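PDB 6W6Z: BLUF domain-containing protein from Acinetobacter baumannii, which probably acts as a blue-light photoreceptor of the BLUF family, holding a flavin as its light-absorbing cofactor. Local coordinates for residues 1-5 / 85-89. Sequence-based numbering, arbitrary orientation.
Sequences MNVRL and DEHSF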
ATOM      1  N   MET A   1      12.328   7.163 -16.394  1.00 46.29           N
ATOM      2  CA  MET A   1      12.865   6.871 -15.033  1.00 43.98           C
ATOM      3  C   MET A   1      11.777   6.184 -14.195  1.00 37.29           C
ATOM      4  O   MET A   1      10.828   6.866 -13.743  1.00 38.49           O
ATOM      5  CB  MET A   1      13.310   8.155 -14.330  1.00 49.22           C
ATOM      6  CG  MET A   1      14.749   8.129 -13.888  1.00 59.34           C
ATOM      7  SD  MET A   1      14.940   7.570 -12.191  1.00 69.67           S
ATOM      8  CE  MET A   1      16.348   8.574 -11.716  1.00 69.45           C
ATOM      9  N   ASN A   2      11.898   4.877 -14.019  1.00 34.35           N
ATOM     10  CA  ASN A   2      10.989   4.101 -13.146  1.00 34.33           C
ATOM     11  C   ASN A   2      11.468   4.270 -11.713  1.00 29.60           C
ATOM     12  O   ASN A   2      12.677   4.137 -11.415  1.00 25.91           O
ATOM     13  CB  ASN A   2      10.830   2.639 -13.565  1.00 37.19           C
ATOM     14  CG  ASN A   2       9.644   2.449 -14.484  1.00 41.63           C
ATOM     15  OD1 ASN A   2       8.813   1.572 -14.269  1.00 52.94           O
ATOM     16  ND2 ASN A   2       9.511   3.322 -15.465  1.00 41.29           N
ATOM     17  N   VAL A   3      10.512   4.487 -10.833  1.00 27.52           N
ATOM     18  CA  VAL A   3      10.809   4.655  -9.399  1.00 25.28           C
ATOM     19  C   VAL A   3       9.867   3.787  -8.576  1.00 24.41           C
ATOM     20  O   VAL A   3       8.772   3.369  -9.081  1.00 23.25           O
ATOM     21  CB  VAL A   3      10.722   6.121  -8.980  1.00 25.84           C
ATOM     22  CG1 VAL A   3      11.515   7.021  -9.922  1.00 25.64           C
ATOM     23  CG2 VAL A   3       9.277   6.563  -8.844  1.00 27.60           C
ATOM     24  N   ARG A   4      10.327   3.532  -7.358  1.00 21.69           N
ATOM     25  CA  ARG A   4       9.528   2.953  -6.266  1.00 24.67           C
ATOM     26  C   ARG A   4       9.347   4.050  -5.213  1.00 22.51           C
ATOM     27  O   ARG A   4      10.349   4.646  -4.803  1.00 22.87           O
ATOM     28  CB  ARG A   4      10.226   1.706  -5.722  1.00 26.91           C
ATOM     29  CG  ARG A   4       9.415   1.048  -4.618  1.00 31.43           C
ATOM     30  CD  ARG A   4       9.776  -0.390  -4.306  1.00 36.46           C
ATOM     31  NE  ARG A   4       9.845  -1.125  -5.560  1.00 38.91           N
ATOM     32  CZ  ARG A   4      10.953  -1.625  -6.080  1.00 41.72           C
ATOM     33  NH1 ARG A   4      12.091  -1.538  -5.420  1.00 39.49           N
ATOM     34  NH2 ARG A   4      10.906  -2.239  -7.255  1.00 43.97           N
ATOM     35  N   LEU A   5       8.120   4.277  -4.767  1.00 21.10           N
ATOM     36  CA  LEU A   5       7.806   5.277  -3.709  1.00 21.03           C
ATOM     37  C   LEU A   5       7.077   4.526  -2.608  1.00 19.80           C
ATOM     38  O   LEU A   5       6.089   3.825  -2.922  1.00 19.17           O
ATOM     39  CB  LEU A   5       6.944   6.412  -4.275  1.00 23.05           C
ATOM     40  CG  LEU A   5       6.646   7.563  -3.303  1.00 21.45           C
ATOM     41  CD1 LEU A   5       6.470   8.887  -4.052  1.00 23.89           C
ATOM     42  CD2 LEU A   5       5.442   7.272  -2.416  1.00 21.44           C
ATOM     43  N   ASP A  85      15.566  -1.030  -9.677  1.00 38.91           N
ATOM     44  CA  ASP A  85      16.534  -1.956 -10.331  1.00 40.82           C
ATOM     45  C   ASP A  85      15.794  -3.165 -10.921  1.00 43.15           C
ATOM     46  O   ASP A  85      16.216  -3.658 -11.977  1.00 41.32           O
ATOM     47  CB  ASP A  85      17.647  -2.270  -9.338  1.00 40.36           C
ATOM     48  CG  ASP A  85      18.527  -1.040  -9.152  1.00 37.72           C
ATOM     49  OD1 ASP A  85      18.795  -0.361 -10.163  1.00 39.13           O
ATOM     50  OD2 ASP A  85      18.891  -0.739  -8.007  1.00 39.95           O
ATOM     51  N   GLU A  86      14.736  -3.620 -10.261  1.00 43.70           N
ATOM     52  CA  GLU A  86      13.815  -4.661 -10.790  1.00 46.15           C
ATOM     53  C   GLU A  86      12.389  -4.210 -10.463  1.00 43.85           C
ATOM     54  O   GLU A  86      12.210  -3.483  -9.473  1.00 40.49           O
ATOM     55  CB  GLU A  86      14.151  -6.056 -10.233  1.00 47.89           C
ATOM     56  CG  GLU A  86      14.709  -6.085  -8.813  1.00 44.92           C
ATOM     57  CD  GLU A  86      15.338  -7.409  -8.375  1.00 48.93           C
ATOM     58  OE1 GLU A  86      15.541  -8.293  -9.230  1.00 43.51           O
ATOM     59  OE2 GLU A  86      15.645  -7.550  -7.170  1.00 45.55           O
ATOM     60  N   HIS A  87      11.415  -4.623 -11.271  1.00 44.76           N
ATOM     61  CA  HIS A  87       9.976  -4.296 -11.072  1.00 44.89           C
ATOM     62  C   HIS A  87       9.342  -5.347 -10.140  1.00 38.91           C
ATOM     63  O   HIS A  87       8.611  -6.237 -10.641  1.00 38.42           O
ATOM     64  CB  HIS A  87       9.308  -4.165 -12.449  1.00 50.67           C
ATOM     65  CG  HIS A  87       8.623  -2.859 -12.641  1.00 55.70           C
ATOM     66  ND1 HIS A  87       7.556  -2.473 -11.861  1.00 55.81           N
ATOM     67  CD2 HIS A  87       8.854  -1.849 -13.506  1.00 59.82           C
ATOM     68  CE1 HIS A  87       7.149  -1.283 -12.252  1.00 60.83           C
ATOM     69  NE2 HIS A  87       7.930  -0.875 -13.256  1.00 57.91           N
ATOM     70  N   SER A  88       9.593  -5.253  -8.829  1.00 34.02           N
ATOM     71  CA  SER A  88       9.294  -6.327  -7.835  1.00 31.08           C
ATOM     72  C   SER A  88       7.800  -6.665  -7.798  1.00 28.94           C
ATOM     73  O   SER A  88       7.466  -7.812  -7.478  1.00 25.99           O
ATOM     74  CB  SER A  88       9.768  -5.954  -6.462  1.00 32.26           C
ATOM     75  OG  SER A  88      11.188  -5.958  -6.409  1.00 34.67           O
ATOM     76  N   PHE A  89       6.930  -5.679  -8.029  1.00 24.50           N
ATOM     77  CA  PHE A  89       5.472  -5.826  -7.821  1.00 24.66           C
ATOM     78  C   PHE A  89       4.738  -5.754  -9.163  1.00 27.55           C
ATOM     79  O   PHE A  89       3.473  -5.587  -9.145  1.00 26.28           O
ATOM     80  CB  PHE A  89       5.008  -4.789  -6.799  1.00 25.23           C
ATOM     81  CG  PHE A  89       5.505  -5.084  -5.413  1.00 24.09           C
ATOM     82  CD1 PHE A  89       4.889  -6.057  -4.648  1.00 23.87           C
ATOM     83  CD2 PHE A  89       6.658  -4.485  -4.919  1.00 25.32           C
ATOM     84  CE1 PHE A  89       5.376  -6.385  -3.394  1.00 23.03           C
ATOM     85  CE2 PHE A  89       7.130  -4.796  -3.654  1.00 23.35           C
ATOM     86  CZ  PHE A  89       6.513  -5.767  -2.904  1.00 22.63           C
TER
HETATM   87  O   HOH W   1      14.460  -2.397  -7.018  1.00 20.63           O
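Asp85 meets the first strand through a water. Asp85 N donates to water 1 at 3.2 Å, and the same water accepts from Arg4 NH1 at 3.0 Å. The CA-to-CB bonds of Asp85 and Glu86 point away from residues 1-5. Glu86 offers its carbonyl: Arg4 NH2 donates to Glu86 O at 2.9 Å, with the oxygen near the guanidinium plane. Arg4 has further partners, a salt bridge to Glu54 and a hydrogen bond to Tyr82 OH. In the ferredoxin-like BLUF fold, residues 2-5 begin an inner strand, between edge strand 73-83 and strand 48-54. The 85-89 loop follows that edge strand and passes over the sheet face that carries Arg4. At His87 the ring edge reaches Asn2, and His87 NE2 donates to Asn2 OD1 at 2.8 Å. Its other nitrogen, ND1, hydrogen-bonds Glu54. Ser88 then comes alongside the arginine, with OG 3.8 Å from Arg4 NH2. The Phe89 side chain touches Leu133 of helix 125-134, the helix that also touches Arg4 through Leu129.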